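Local coordinates for EAL domain protein (Vibrio cholerae serotype O1, PDB 6IJ2) that hydrolyses the cyclic dinucleotides c-di-GMP and cGAMP as a standalone EAL-type phosphodiesterase, held here with the linear product 5'-pGpG and calcium ions, at residues 28-33 and 81-86; 44-49 and 90-95; 86-91 and 245-250; 125-130 and 151-156. The protein carries 1 engineered substitution. All coordinates share one frame; numbering follows the deposited sequence.

Interaction 1: 28-33 and 81-86; sequences MAFQPI and ALAAKL. With nucleotides of chain B.
Phe-30 carries this contact, laying the far rim of its ring against the last turn of a helix. Its CZ comes within 3.7 Å of Leu-82 CB, which lies at the ring edge, close to the ring plane. One ring atom back, Phe-30 CE2 is 3.8 Å from Leu-86 CD1, which meets the ring obliquely. The ring also approaches Ala-83, whose N is 4.0 Å from Phe-30 CZ and whose CB lies near CE1. With CG anti to the carbonyl carbon (chi1 -63°), the phenylalanine reaches out from the strand to the helix. A second, smaller patch lies toward the start of the strand, where Met-28 CB meets Leu-82 CD1 at 3.8 Å; the rest of the methionine bends off at chi2 and packs on Val-48 and a guanine base. The side-chain contacts are apolar, and no hydrogen bond crosses.

Gln-31 leaves the strand on the other side, extended beyond CG, and its NE2 lies 3.1 Å from N7 of G1 of chain B. Hydrogen bonds to Gln-235 and to the carbonyl of Ala-240 fix the rotation of that amide. One strand thus separates the helix layer from the nucleotide. Strand 27-35 runs between strands 41-49 and 233-244, and the segment 81-85 of helix 68-85 crosses strand segment 28-33 at -62°, with Leu-92 and Leu-247 completing the surroundings of Phe-30.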
loop_
_atom_site.group_PDB
_atom_site.type_symbol
_atom_site.label_atom_id
_atom_site.label_comp_id
_atom_site.label_asym_id
_atom_site.label_seq_id
_atom_site.Cartn_x
_atom_site.Cartn_y
_atom_site.Cartn_z
ATOM N N MET A 28 14.436 25.474 6.434
ATOM C CA MET A 28 13.635 24.437 7.061
ATOM C C MET A 28 12.628 25.024 8.035
ATOM O O MET A 28 12.883 26.034 8.696
ATOM C CB MET A 28 14.500 23.423 7.811
ATOM C CG MET A 28 15.374 22.563 6.936
ATOM S SD MET A 28 14.418 21.367 5.967
ATOM C CE MET A 28 15.599 21.133 4.645
ATOM N N ALA A 29 11.475 24.367 8.102
ATOM C CA ALA A 29 10.543 24.462 9.210
ATOM C C ALA A 29 10.629 23.170 10.013
ATOM O O ALA A 29 11.183 22.168 9.553
ATOM C CB ALA A 29 9.109 24.699 8.722
ATOM N N PHE A 30 10.100 23.205 11.229
ATOM C CA PHE A 30 10.160 22.061 12.129
ATOM C C PHE A 30 8.792 21.849 12.757
ATOM O O PHE A 30 8.135 22.805 13.177
ATOM C CB PHE A 30 11.240 22.262 13.237
ATOM C CG PHE A 30 12.630 22.372 12.696
ATOM C CD1 PHE A 30 13.381 21.233 12.444
ATOM C CD2 PHE A 30 13.170 23.612 12.388
ATOM C CE1 PHE A 30 14.671 21.335 11.919
ATOM C CE2 PHE A 30 14.449 23.723 11.864
ATOM C CZ PHE A 30 15.202 22.583 11.628
ATOM N N GLN A 31 8.364 20.589 12.824
ATOM C CA GLN A 31 7.083 20.277 13.429
ATOM C C GLN A 31 7.291 19.245 14.528
ATOM O O GLN A 31 7.898 18.189 14.278
ATOM C CB GLN A 31 6.075 19.748 12.393
ATOM C CG GLN A 31 4.708 19.523 13.008
ATOM C CD GLN A 31 3.699 19.006 12.009
ATOM O OE1 GLN A 31 4.052 18.260 11.098
ATOM N NE2 GLN A 31 2.429 19.403 12.171
ATOM N N PRO A 32 6.798 19.492 15.742
ATOM C CA PRO A 32 7.079 18.564 16.849
ATOM C C PRO A 32 6.303 17.253 16.760
ATOM O O PRO A 32 5.177 17.181 16.257
ATOM C CB PRO A 32 6.670 19.361 18.096
ATOM C CG PRO A 32 5.672 20.340 17.613
ATOM C CD PRO A 32 6.089 20.699 16.198
ATOM N N ILE A 33 6.958 16.201 17.244
ATOM C CA ILE A 33 6.363 14.896 17.490
ATOM C C ILE A 33 6.242 14.776 18.999
ATOM O O ILE A 33 7.236 14.959 19.705
ATOM C CB ILE A 33 7.243 13.775 16.911
ATOM C CG1 ILE A 33 7.364 13.933 15.388
ATOM C CG2 ILE A 33 6.705 12.390 17.278
ATOM C CD1 ILE A 33 8.490 13.090 14.776
ATOM N N ALA A 81 22.020 21.775 10.800
ATOM C CA ALA A 81 22.597 23.044 11.243
ATOM C C ALA A 81 21.576 23.893 11.990
ATOM O O ALA A 81 21.899 24.495 13.024
ATOM C CB ALA A 81 23.156 23.815 10.049
ATOM N N LEU A 82 20.341 23.954 11.485
ATOM C CA LEU A 82 19.311 24.744 12.152
ATOM C C LEU A 82 18.916 24.118 13.476
ATOM O O LEU A 82 18.734 24.826 14.470
ATOM C CB LEU A 82 18.075 24.879 11.264
ATOM C CG LEU A 82 17.824 26.197 10.541
ATOM C CD1 LEU A 82 16.601 26.067 9.621
ATOM C CD2 LEU A 82 17.648 27.351 11.516
ATOM N N ALA A 83 18.732 22.797 13.492
ATOM C CA ALA A 83 18.357 22.128 14.733
ATOM C C ALA A 83 19.400 22.366 15.812
ATOM O O ALA A 83 19.061 22.616 16.976
ATOM C CB ALA A 83 18.165 20.633 14.483
ATOM N N ALA A 84 20.679 22.312 15.437
ATOM C CA ALA A 84 21.740 22.651 16.373
ATOM C C ALA A 84 21.634 24.107 16.802
ATOM O O ALA A 84 21.650 24.418 18.000
ATOM C CB ALA A 84 23.102 22.368 15.739
ATOM N N LYS A 85 21.516 25.014 15.825
ATOM C CA LYS A 85 21.446 26.442 16.123
ATOM C C LYS A 85 20.284 26.759 17.059
ATOM O O LYS A 85 20.403 27.624 17.943
ATOM C CB LYS A 85 21.327 27.231 14.819
ATOM C CG LYS A 85 20.886 28.675 14.981
ATOM C CD LYS A 85 20.570 29.304 13.631
ATOM C CE LYS A 85 19.955 30.687 13.795
ATOM N NZ LYS A 85 18.656 30.640 14.527
ATOM N N LEU A 86 19.165 26.047 16.897
ATOM C CA LEU A 86 17.959 26.237 17.694
ATOM C C LEU A 86 17.994 25.487 19.020
ATOM O O LEU A 86 17.073 25.656 19.824
ATOM C CB LEU A 86 16.723 25.799 16.891
ATOM C CG LEU A 86 16.410 26.648 15.659
ATOM C CD1 LEU A 86 15.357 25.957 14.773
ATOM C CD2 LEU A 86 15.935 28.029 16.059
ATOM O OP3 G B 1 4.037 12.645 5.526
ATOM P P G B 1 4.639 13.613 4.648
ATOM O OP1 G B 1 5.985 13.901 5.037
ATOM O OP2 G B 1 4.424 13.118 3.328
ATOM O "O5'" G B 1 3.716 14.872 4.837
ATOM C "C5'" G B 1 4.136 16.002 5.595
ATOM C "C4'" G B 1 3.214 17.168 5.330
ATOM O "O4'" G B 1 2.069 17.079 6.201
ATOM C "C3'" G B 1 3.802 18.566 5.557
ATOM O "O3'" G B 1 3.546 19.456 4.490
ATOM C "C2'" G B 1 3.057 19.060 6.789
ATOM O "O2'" G B 1 2.811 20.434 6.844
ATOM C "C1'" G B 1 1.720 18.357 6.632
ATOM N N9 G B 1 0.990 18.236 7.885
ATOM C C8 G B 1 1.521 18.044 9.135
ATOM N N7 G B 1 0.615 17.964 10.067
ATOM C C5 G B 1 -0.584 18.101 9.390
ATOM C C6 G B 1 -1.917 18.089 9.873
ATOM O O6 G B 1 -2.311 17.966 11.025
ATOM N N1 G B 1 -2.834 18.272 8.849
ATOM C C2 G B 1 -2.510 18.431 7.528
ATOM N N2 G B 1 -3.533 18.573 6.690
ATOM N N3 G B 1 -1.275 18.427 7.063
ATOM C C4 G B 1 -0.368 18.258 8.042
#

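Interaction 2: 44-49 and 90-95; sequences YEALVR and SKLSIN. With CA (calcium ion), chain J; nucleotides of chain B.
Tyr-44 bonds to both Lys-91 and Ser-93 in a parallel strand pairing of the TIM-barrel-like EAL fold, in which strand ends carry the metal site, probably the catalytic one as in other EAL phosphodiesterases. The tight part is the backbone ladder: Tyr-44 N bonds to Lys-91 O, Ser-93 N to Tyr-44 O, and Ala-46 N to Ser-93 O, the last at 2.9 Å and nearly straight (169°). Behind it, on the face shared by Tyr-44 and Leu-92, Ala-46 CB and Leu-92 CD1 meet at 4.1 Å.

Beyond Ala-46 direct backbone bonding gives way to water, metal and nucleotide. One water donates to Ala-46 O and to O6 of G2 of chain B while accepting from Asn-95 N. Val-48 N bonds to N7 of the same guanine, and Arg-49 grips OP1 of that nucleotide with both NH1 and NH2; NH2 also bonds to Val-48 O, which helps hold the guanidinium in place. On the face of Glu-45 and Ser-93, Ser-93 OG is hydrogen-bonded to Glu-128.

Glu-45, fully extended with CG anti to the backbone N (chi1 179°), reaches the calcium ion with OE2 at 2.4 Å; Asn-95 OD1 binds it at 2.4 Å too, and Glu-128 and Asp-158 complete the protein ligands. The amide of Asn-95 crosses the carboxylate, their planes 42° apart, and its ND2 donates to the anti side of Glu-45 OE2 at 2.8 Å.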
loop_
_atom_site.group_PDB
_atom_site.type_symbol
_atom_site.label_atom_id
_atom_site.label_comp_id
_atom_site.label_asym_id
_atom_site.label_seq_id
_atom_site.Cartn_x
_atom_site.Cartn_y
_atom_site.Cartn_z
ATOM N N TYR A 44 11.425 16.531 16.299
ATOM C CA TYR A 44 10.833 17.411 15.290
ATOM C C TYR A 44 11.136 16.879 13.902
ATOM O O TYR A 44 12.260 16.440 13.638
ATOM C CB TYR A 44 11.391 18.851 15.376
ATOM C CG TYR A 44 10.994 19.608 16.615
ATOM C CD1 TYR A 44 11.653 19.395 17.823
ATOM C CD2 TYR A 44 9.975 20.546 16.578
ATOM C CE1 TYR A 44 11.297 20.077 18.956
ATOM C CE2 TYR A 44 9.606 21.236 17.712
ATOM C CZ TYR A 44 10.276 21.002 18.899
ATOM O OH TYR A 44 9.922 21.685 20.041
ATOM N N GLU A 45 10.146 16.944 13.012
ATOM C CA GLU A 45 10.366 16.648 11.608
ATOM C C GLU A 45 10.790 17.931 10.903
ATOM O O GLU A 45 10.170 18.987 11.099
ATOM C CB GLU A 45 9.109 16.063 10.956
ATOM C CG GLU A 45 9.329 15.773 9.494
ATOM C CD GLU A 45 8.124 15.202 8.785
ATOM O OE1 GLU A 45 7.012 15.178 9.366
ATOM O OE2 GLU A 45 8.320 14.765 7.636
ATOM N N ALA A 46 11.890 17.854 10.145
ATOM C CA ALA A 46 12.351 18.968 9.321
ATOM C C ALA A 46 11.617 18.967 7.981
ATOM O O ALA A 46 11.529 17.931 7.309
ATOM C CB ALA A 46 13.863 18.884 9.094
ATOM N N LEU A 47 11.118 20.137 7.579
ATOM C CA LEU A 47 10.293 20.273 6.382
ATOM C C LEU A 47 10.801 21.444 5.559
ATOM O O LEU A 47 10.980 22.542 6.088
ATOM C CB LEU A 47 8.832 20.504 6.747
ATOM C CG LEU A 47 8.187 19.360 7.532
ATOM C CD1 LEU A 47 6.949 19.880 8.214
ATOM C CD2 LEU A 47 7.835 18.206 6.591
ATOM N N VAL A 48 11.013 21.210 4.268
ATOM C CA VAL A 48 11.613 22.223 3.406
ATOM C C VAL A 48 10.673 23.416 3.235
ATOM O O VAL A 48 9.447 23.266 3.131
ATOM C CB VAL A 48 11.978 21.574 2.059
ATOM C CG1 VAL A 48 11.331 22.302 0.900
ATOM C CG2 VAL A 48 13.477 21.516 1.889
ATOM N N ARG A 49 11.252 24.618 3.200
ATOM C CA ARG A 49 10.519 25.856 2.986
ATOM C C ARG A 49 11.391 26.792 2.169
ATOM O O ARG A 49 12.619 26.695 2.197
ATOM C CB ARG A 49 10.151 26.564 4.303
ATOM C CG ARG A 49 9.168 25.818 5.190
ATOM C CD ARG A 49 7.805 25.703 4.519
ATOM N NE ARG A 49 6.843 25.039 5.390
ATOM C CZ ARG A 49 6.628 23.728 5.386
ATOM N NH1 ARG A 49 5.741 23.186 6.213
ATOM N NH2 ARG A 49 7.311 22.957 4.560
ATOM N N SER A 90 16.376 16.635 21.357
ATOM C CA SER A 90 15.674 15.394 21.079
ATOM C C SER A 90 15.917 14.992 19.617
ATOM O O SER A 90 16.905 15.413 19.003
ATOM C CB SER A 90 14.190 15.570 21.426
ATOM O OG SER A 90 13.583 16.552 20.603
ATOM N N LYS A 91 15.019 14.181 19.060
ATOM C CA LYS A 91 15.246 13.603 17.737
ATOM C C LYS A 91 15.000 14.611 16.615
ATOM O O LYS A 91 14.125 15.475 16.708
ATOM C CB LYS A 91 14.359 12.373 17.541
ATOM C CG LYS A 91 14.657 11.245 18.541
ATOM C CD LYS A 91 15.676 10.261 18.003
ATOM C CE LYS A 91 16.015 9.189 19.037
ATOM N NZ LYS A 91 14.812 8.407 19.424
ATOM N N LEU A 92 15.817 14.509 15.564
ATOM C CA LEU A 92 15.627 15.236 14.316
ATOM C C LEU A 92 15.249 14.231 13.227
ATOM O O LEU A 92 16.008 13.297 12.947
ATOM C CB LEU A 92 16.895 16.010 13.945
ATOM C CG LEU A 92 16.875 16.704 12.579
ATOM C CD1 LEU A 92 15.794 17.788 12.540
ATOM C CD2 LEU A 92 18.226 17.237 12.166
ATOM N N SER A 93 14.085 14.421 12.611
ATOM C CA SER A 93 13.568 13.486 11.613
ATOM C C SER A 93 13.617 14.151 10.247
ATOM O O SER A 93 13.085 15.249 10.071
ATOM C CB SER A 93 12.148 13.053 11.949
ATOM O OG SER A 93 11.778 11.903 11.201
ATOM N N ILE A 94 14.265 13.490 9.290
ATOM C CA ILE A 94 14.536 14.065 7.979
ATOM C C ILE A 94 13.879 13.190 6.931
ATOM O O ILE A 94 13.964 11.958 6.996
ATOM C CB ILE A 94 16.045 14.195 7.700
ATOM C CG1 ILE A 94 16.688 15.084 8.766
ATOM C CG2 ILE A 94 16.298 14.786 6.306
ATOM C CD1 ILE A 94 18.208 15.004 8.795
ATOM N N ASN A 95 13.224 13.829 5.971
ATOM C CA ASN A 95 12.582 13.102 4.884
ATOM C C ASN A 95 13.630 12.680 3.865
ATOM O O ASN A 95 14.428 13.504 3.411
ATOM C CB ASN A 95 11.522 13.972 4.209
ATOM C CG ASN A 95 10.299 14.185 5.081
ATOM O OD1 ASN A 95 9.440 13.311 5.184
ATOM N ND2 ASN A 95 10.213 15.351 5.710
HETATM CA CA CA J . 7.547 12.780 6.514
ATOM P P G B 2 4.688 20.202 3.823
ATOM O OP1 G B 2 5.581 20.637 4.841
ATOM O OP2 G B 2 4.092 21.155 2.947
ATOM O "O5'" G B 2 5.384 19.110 2.925
ATOM C "C5'" G B 2 4.850 18.718 1.667
ATOM C "C4'" G B 2 5.602 17.526 1.146
ATOM O "O4'" G B 2 6.997 17.863 1.019
ATOM C "C3'" G B 2 5.550 16.277 2.025
ATOM O "O3'" G B 2 5.352 15.099 1.267
ATOM C "C2'" G B 2 6.943 16.216 2.631
ATOM O "O2'" G B 2 7.418 14.936 2.949
ATOM C "C1'" G B 2 7.778 16.819 1.509
ATOM N N9 G B 2 9.008 17.377 2.039
ATOM C C8 G B 2 9.130 18.397 2.945
ATOM N N7 G B 2 10.364 18.632 3.286
ATOM C C5 G B 2 11.096 17.694 2.583
ATOM C C6 G B 2 12.489 17.457 2.548
ATOM O O6 G B 2 13.378 18.030 3.167
ATOM N N1 G B 2 12.810 16.417 1.692
ATOM C C2 G B 2 11.905 15.688 0.971
ATOM N N2 G B 2 12.408 14.717 0.209
ATOM N N3 G B 2 10.605 15.909 0.981
ATOM C C4 G B 2 10.272 16.917 1.803
HETATM O O HOH W 1 5.801 13.161 7.991
HETATM O O HOH W 2 13.209 16.704 5.789
#

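Interaction 3: 86-91 and 245-250; sequences LGLTSK and ESLPSV
Leu-86 and Leu-247 make the main apolar pairing here, as Leu-247 CD1 comes 3.9 Å from Leu-86 CB. The same methyl also reaches Leu-88, whose CB is 4.1 Å away, so that one methyl of Leu-247 touches both leucines that flank Gly-87 in sequence. Its CG is anti to the carbonyl carbon (chi1 -58°), which turns the branched end toward the 86-91 segment.

A second kind of contact sets methyl groups against the backbone. Leu-86 CD2 lies 3.6 Å from Glu-245 O, its CD1 is 3.8 Å from Ser-246 CA, and Leu-247 CD1 in turn rests 3.7 Å from Leu-86 O. No hydrogen bond crosses between the segments.

Gly-87, with positive phi, forms the Schellman motif that ends helix 68-85 and turns the chain toward strand 91-96. The contact therefore joins this helix-to-strand loop to the segment that leaves strand 233-244, with Phe-30 of strand 27-35 and Tyr-44 of strand 41-49 packing against Leu-247.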
loop_
_atom_site.group_PDB
_atom_site.type_symbol
_atom_site.label_atom_id
_atom_site.label_comp_id
_atom_site.label_asym_id
_atom_site.label_seq_id
_atom_site.Cartn_x
_atom_site.Cartn_y
_atom_site.Cartn_z
ATOM N N LEU A 86 19.165 26.047 16.897
ATOM C CA LEU A 86 17.959 26.237 17.694
ATOM C C LEU A 86 17.994 25.487 19.020
ATOM O O LEU A 86 17.073 25.656 19.824
ATOM C CB LEU A 86 16.723 25.799 16.891
ATOM C CG LEU A 86 16.410 26.648 15.659
ATOM C CD1 LEU A 86 15.357 25.957 14.773
ATOM C CD2 LEU A 86 15.935 28.029 16.059
ATOM N N GLY A 87 19.015 24.669 19.263
ATOM C CA GLY A 87 19.153 24.005 20.544
ATOM C C GLY A 87 18.352 22.731 20.688
ATOM O O GLY A 87 17.951 22.378 21.803
ATOM N N LEU A 88 18.101 22.027 19.587
ATOM C CA LEU A 88 17.361 20.773 19.649
ATOM C C LEU A 88 18.167 19.699 20.374
ATOM O O LEU A 88 19.319 19.425 20.012
ATOM C CB LEU A 88 17.015 20.318 18.236
ATOM C CG LEU A 88 16.177 19.042 18.150
ATOM C CD1 LEU A 88 14.895 19.208 18.954
ATOM C CD2 LEU A 88 15.876 18.706 16.698
ATOM N N THR A 89 17.568 19.096 21.412
ATOM C CA THR A 89 18.226 18.034 22.164
ATOM C C THR A 89 17.501 16.697 22.072
ATOM O O THR A 89 17.991 15.702 22.627
ATOM C CB THR A 89 18.407 18.445 23.634
ATOM O OG1 THR A 89 17.140 18.736 24.233
ATOM C CG2 THR A 89 19.307 19.688 23.733
ATOM N N SER A 90 16.376 16.635 21.357
ATOM C CA SER A 90 15.674 15.394 21.079
ATOM C C SER A 90 15.917 14.992 19.617
ATOM O O SER A 90 16.905 15.413 19.003
ATOM C CB SER A 90 14.190 15.570 21.426
ATOM O OG SER A 90 13.583 16.552 20.603
ATOM N N LYS A 91 15.019 14.181 19.060
ATOM C CA LYS A 91 15.246 13.603 17.737
ATOM C C LYS A 91 15.000 14.611 16.615
ATOM O O LYS A 91 14.125 15.475 16.708
ATOM C CB LYS A 91 14.359 12.373 17.541
ATOM C CG LYS A 91 14.657 11.245 18.541
ATOM C CD LYS A 91 15.676 10.261 18.003
ATOM C CE LYS A 91 16.015 9.189 19.037
ATOM N NZ LYS A 91 14.812 8.407 19.424
ATOM N N GLU A 245 11.928 27.992 10.640
ATOM C CA GLU A 245 13.218 28.203 11.304
ATOM C C GLU A 245 13.058 28.320 12.818
ATOM O O GLU A 245 13.741 29.102 13.481
ATOM C CB GLU A 245 13.938 29.428 10.723
ATOM C CG GLU A 245 14.267 29.276 9.240
ATOM C CD GLU A 245 15.268 30.308 8.729
ATOM O OE1 GLU A 245 15.173 31.494 9.117
ATOM O OE2 GLU A 245 16.155 29.930 7.931
ATOM N N SER A 246 12.159 27.516 13.380
ATOM C CA SER A 246 11.918 27.565 14.815
ATOM C C SER A 246 11.414 26.212 15.296
ATOM O O SER A 246 10.983 25.370 14.504
ATOM C CB SER A 246 10.917 28.664 15.182
ATOM O OG SER A 246 9.669 28.439 14.548
ATOM N N LEU A 247 11.489 26.016 16.615
ATOM C CA LEU A 247 10.984 24.814 17.276
ATOM C C LEU A 247 9.681 25.166 17.980
ATOM O O LEU A 247 9.708 25.700 19.102
ATOM C CB LEU A 247 12.008 24.269 18.277
ATOM C CG LEU A 247 13.369 23.918 17.677
ATOM C CD1 LEU A 247 14.325 23.408 18.754
ATOM C CD2 LEU A 247 13.213 22.898 16.541
ATOM N N PRO A 248 8.528 24.902 17.366
ATOM C CA PRO A 248 7.255 25.343 17.948
ATOM C C PRO A 248 6.981 24.689 19.291
ATOM O O PRO A 248 7.388 23.554 19.551
ATOM C CB PRO A 248 6.212 24.904 16.908
ATOM C CG PRO A 248 6.970 24.699 15.650
ATOM C CD PRO A 248 8.359 24.301 16.030
ATOM N N SER A 249 6.276 25.429 20.144
ATOM C CA SER A 249 5.753 24.897 21.392
ATOM C C SER A 249 4.466 24.128 21.123
ATOM O O SER A 249 3.741 24.412 20.168
ATOM C CB SER A 249 5.482 26.026 22.384
ATOM O OG SER A 249 4.546 26.943 21.838
ATOM N N VAL A 250 4.179 23.165 21.989
ATOM C CA VAL A 250 3.014 22.301 21.844
ATOM C C VAL A 250 1.841 22.872 22.626
ATOM O O VAL A 250 1.997 23.380 23.744
ATOM C CB VAL A 250 3.348 20.867 22.293
ATOM C CG1 VAL A 250 2.081 20.057 22.528
ATOM C CG2 VAL A 250 4.200 20.204 21.240
#

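Interaction 4: 125-130 and 151-156; sequences IMFEFT and LGFQTA. With CA (calcium ion), chain L; CA (calcium ion), chain J.
Ile-125 O accepts from Gln-154 N to start a parallel ladder that continues through Phe-127 N to Gln-154 O, Ala-156 N to Phe-127 O and Phe-129 N to Ala-156 O, the last at 2.8 Å. Side chains then divide between the two faces of the sheet. On the face of Phe-127 and Thr-155, the Phe-127 ring points its edge at the face of Phe-153 in a T-shaped stack, with centroids 5.1 Å apart and planes at 73°. CE2 of Phe-127 makes the closest touch, 3.5 Å from Phe-153 CD1 and offset toward the rim. Ile-125 lies alongside the same ring, its CG2 being 3.8 Å from Phe-153 CD1. Further along, Phe-129 CE1 approaches Thr-155 CG2 at 4.1 Å.

The other face is that of Met-126, Glu-128 and Ala-156. Met-126, with CG anti to the backbone N (chi1 180°), brings SD to 3.9 Å from Ala-156 CB. Glu-128, extended beyond CG, binds a calcium ion through OE2 at 2.3 Å, while its OE1 is held by Ser-93 and a salt bridge to Lys-179. Thr-130, just after the strand, binds a second calcium ion through OG1 at 2.8 Å. Helix 139-151 links the two strands as a beta-alpha-beta unit and covers the Phe-129 and Thr-155 side, helix 109-117 packs on Phe-127 and Phe-153, and strand 91-96 pairs with 125-129 on its other edge.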
loop_
_atom_site.group_PDB
_atom_site.type_symbol
_atom_site.label_atom_id
_atom_site.label_comp_id
_atom_site.label_asym_id
_atom_site.label_seq_id
_atom_site.Cartn_x
_atom_site.Cartn_y
_atom_site.Cartn_z
ATOM N N ILE A 125 19.262 11.227 14.936
ATOM C CA ILE A 125 18.780 11.554 13.596
ATOM C C ILE A 125 17.952 10.381 13.080
ATOM O O ILE A 125 18.415 9.234 13.082
ATOM C CB ILE A 125 19.943 11.888 12.644
ATOM C CG1 ILE A 125 20.681 13.142 13.122
ATOM C CG2 ILE A 125 19.435 12.084 11.205
ATOM C CD1 ILE A 125 21.973 13.420 12.365
ATOM N N MET A 126 16.724 10.666 12.655
ATOM C CA MET A 126 15.813 9.659 12.104
ATOM C C MET A 126 15.536 10.007 10.655
ATOM O O MET A 126 15.270 11.167 10.339
ATOM C CB MET A 126 14.499 9.583 12.871
ATOM C CG MET A 126 13.530 8.541 12.298
ATOM S SD MET A 126 12.193 8.039 13.394
ATOM C CE MET A 126 11.122 9.472 13.382
ATOM N N PHE A 127 15.614 9.012 9.775
ATOM C CA PHE A 127 15.304 9.216 8.366
ATOM C C PHE A 127 13.960 8.584 8.055
ATOM O O PHE A 127 13.726 7.420 8.390
ATOM C CB PHE A 127 16.400 8.640 7.469
ATOM C CG PHE A 127 17.594 9.546 7.342
ATOM C CD1 PHE A 127 17.543 10.646 6.501
ATOM C CD2 PHE A 127 18.747 9.328 8.086
ATOM C CE1 PHE A 127 18.621 11.500 6.398
ATOM C CE2 PHE A 127 19.832 10.176 7.973
ATOM C CZ PHE A 127 19.770 11.261 7.144
ATOM N N GLU A 128 13.080 9.358 7.425
ATOM C CA GLU A 128 11.756 8.883 7.031
ATOM C C GLU A 128 11.772 8.488 5.565
ATOM O O GLU A 128 12.177 9.280 4.706
ATOM C CB GLU A 128 10.694 9.956 7.279
ATOM C CG GLU A 128 10.752 10.504 8.691
ATOM C CD GLU A 128 9.624 11.456 9.001
ATOM O OE1 GLU A 128 9.557 11.918 10.155
ATOM O OE2 GLU A 128 8.801 11.736 8.098
ATOM N N PHE A 129 11.312 7.273 5.283
ATOM C CA PHE A 129 11.473 6.658 3.972
ATOM C C PHE A 129 10.132 6.638 3.247
ATOM O O PHE A 129 9.143 6.114 3.774
ATOM C CB PHE A 129 12.044 5.245 4.105
ATOM C CG PHE A 129 13.521 5.218 4.405
ATOM C CD1 PHE A 129 13.973 5.330 5.708
ATOM C CD2 PHE A 129 14.449 5.066 3.387
ATOM C CE1 PHE A 129 15.328 5.307 6.002
ATOM C CE2 PHE A 129 15.810 5.045 3.668
ATOM C CZ PHE A 129 16.251 5.166 4.980
ATOM N N THR A 130 10.110 7.232 2.058
ATOM C CA THR A 130 8.996 7.176 1.126
ATOM C C THR A 130 9.489 6.550 -0.170
ATOM O O THR A 130 10.579 6.877 -0.651
ATOM C CB THR A 130 8.423 8.573 0.824
ATOM O OG1 THR A 130 7.993 9.207 2.036
ATOM C CG2 THR A 130 7.235 8.465 -0.128
ATOM N N LEU A 151 24.720 2.228 10.707
ATOM C CA LEU A 151 25.492 3.406 11.068
ATOM C C LEU A 151 25.004 4.066 12.351
ATOM O O LEU A 151 25.702 4.940 12.876
ATOM C CB LEU A 151 25.465 4.430 9.934
ATOM C CG LEU A 151 26.129 4.017 8.624
ATOM C CD1 LEU A 151 26.191 5.197 7.675
ATOM C CD2 LEU A 151 27.515 3.458 8.876
ATOM N N GLY A 152 23.832 3.684 12.861
ATOM C CA GLY A 152 23.298 4.247 14.086
ATOM C C GLY A 152 22.077 5.126 13.916
ATOM O O GLY A 152 21.492 5.541 14.923
ATOM N N PHE A 153 21.664 5.413 12.684
ATOM C CA PHE A 153 20.478 6.229 12.452
ATOM C C PHE A 153 19.214 5.513 12.909
ATOM O O PHE A 153 19.124 4.284 12.878
ATOM C CB PHE A 153 20.349 6.573 10.965
ATOM C CG PHE A 153 21.411 7.501 10.479
ATOM C CD1 PHE A 153 21.394 8.839 10.846
ATOM C CD2 PHE A 153 22.443 7.042 9.677
ATOM C CE1 PHE A 153 22.380 9.707 10.415
ATOM C CE2 PHE A 153 23.444 7.909 9.250
ATOM C CZ PHE A 153 23.410 9.240 9.612
ATOM N N GLN A 154 18.233 6.299 13.347
ATOM C CA GLN A 154 16.874 5.802 13.472
ATOM C C GLN A 154 16.200 5.859 12.100
ATOM O O GLN A 154 16.577 6.663 11.244
ATOM C CB GLN A 154 16.090 6.627 14.496
ATOM C CG GLN A 154 16.571 6.441 15.938
ATOM C CD GLN A 154 16.213 5.070 16.487
ATOM O OE1 GLN A 154 15.040 4.704 16.555
ATOM N NE2 GLN A 154 17.224 4.301 16.862
ATOM N N THR A 155 15.243 4.961 11.876
ATOM C CA THR A 155 14.542 4.868 10.596
ATOM C C THR A 155 13.044 4.773 10.808
ATOM O O THR A 155 12.573 4.219 11.810
ATOM C CB THR A 155 14.997 3.652 9.775
ATOM O OG1 THR A 155 14.629 2.451 10.467
ATOM C CG2 THR A 155 16.522 3.690 9.582
ATOM N N ALA A 156 12.295 5.265 9.813
ATOM C CA ALA A 156 10.839 5.228 9.835
ATOM C C ALA A 156 10.289 5.010 8.437
ATOM O O ALA A 156 10.827 5.546 7.462
ATOM C CB ALA A 156 10.238 6.528 10.390
HETATM CA CA CA L . 6.051 11.173 2.348
HETATM CA CA CA J . 7.547 12.780 6.514
HETATM O O HOH W 1 5.801 13.161 7.991
HETATM O O HOH W 3 7.221 12.612 0.841
#

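In the fold
Interactions 2 and 4 are strand pairings in one sheet, which interaction 1 joins to a covering helix. Interaction 1 and interaction 2 have centres 6 Å apart and are tied by antiparallel bonds, with Ala-29 N 2.8 Å from Leu-47 O. Between interactions 2 and 4 the centres are 11 Å apart; there Ile-94 N lies 2.7 Å from Met-126 O, and Ser-93 OG is 2.5 Å from Glu-128 OE1, consistent with a second-shell serine helping to orient a metal ligand. Both supply ligands to one calcium ion, near the pGpG. Interaction 3, its nearest atom about 11 Å from the nucleotide, shares Leu-86 with interaction 1 and joins interaction 2 through Tyr-44 OH and Pro-248 O, 3.2 Å apart.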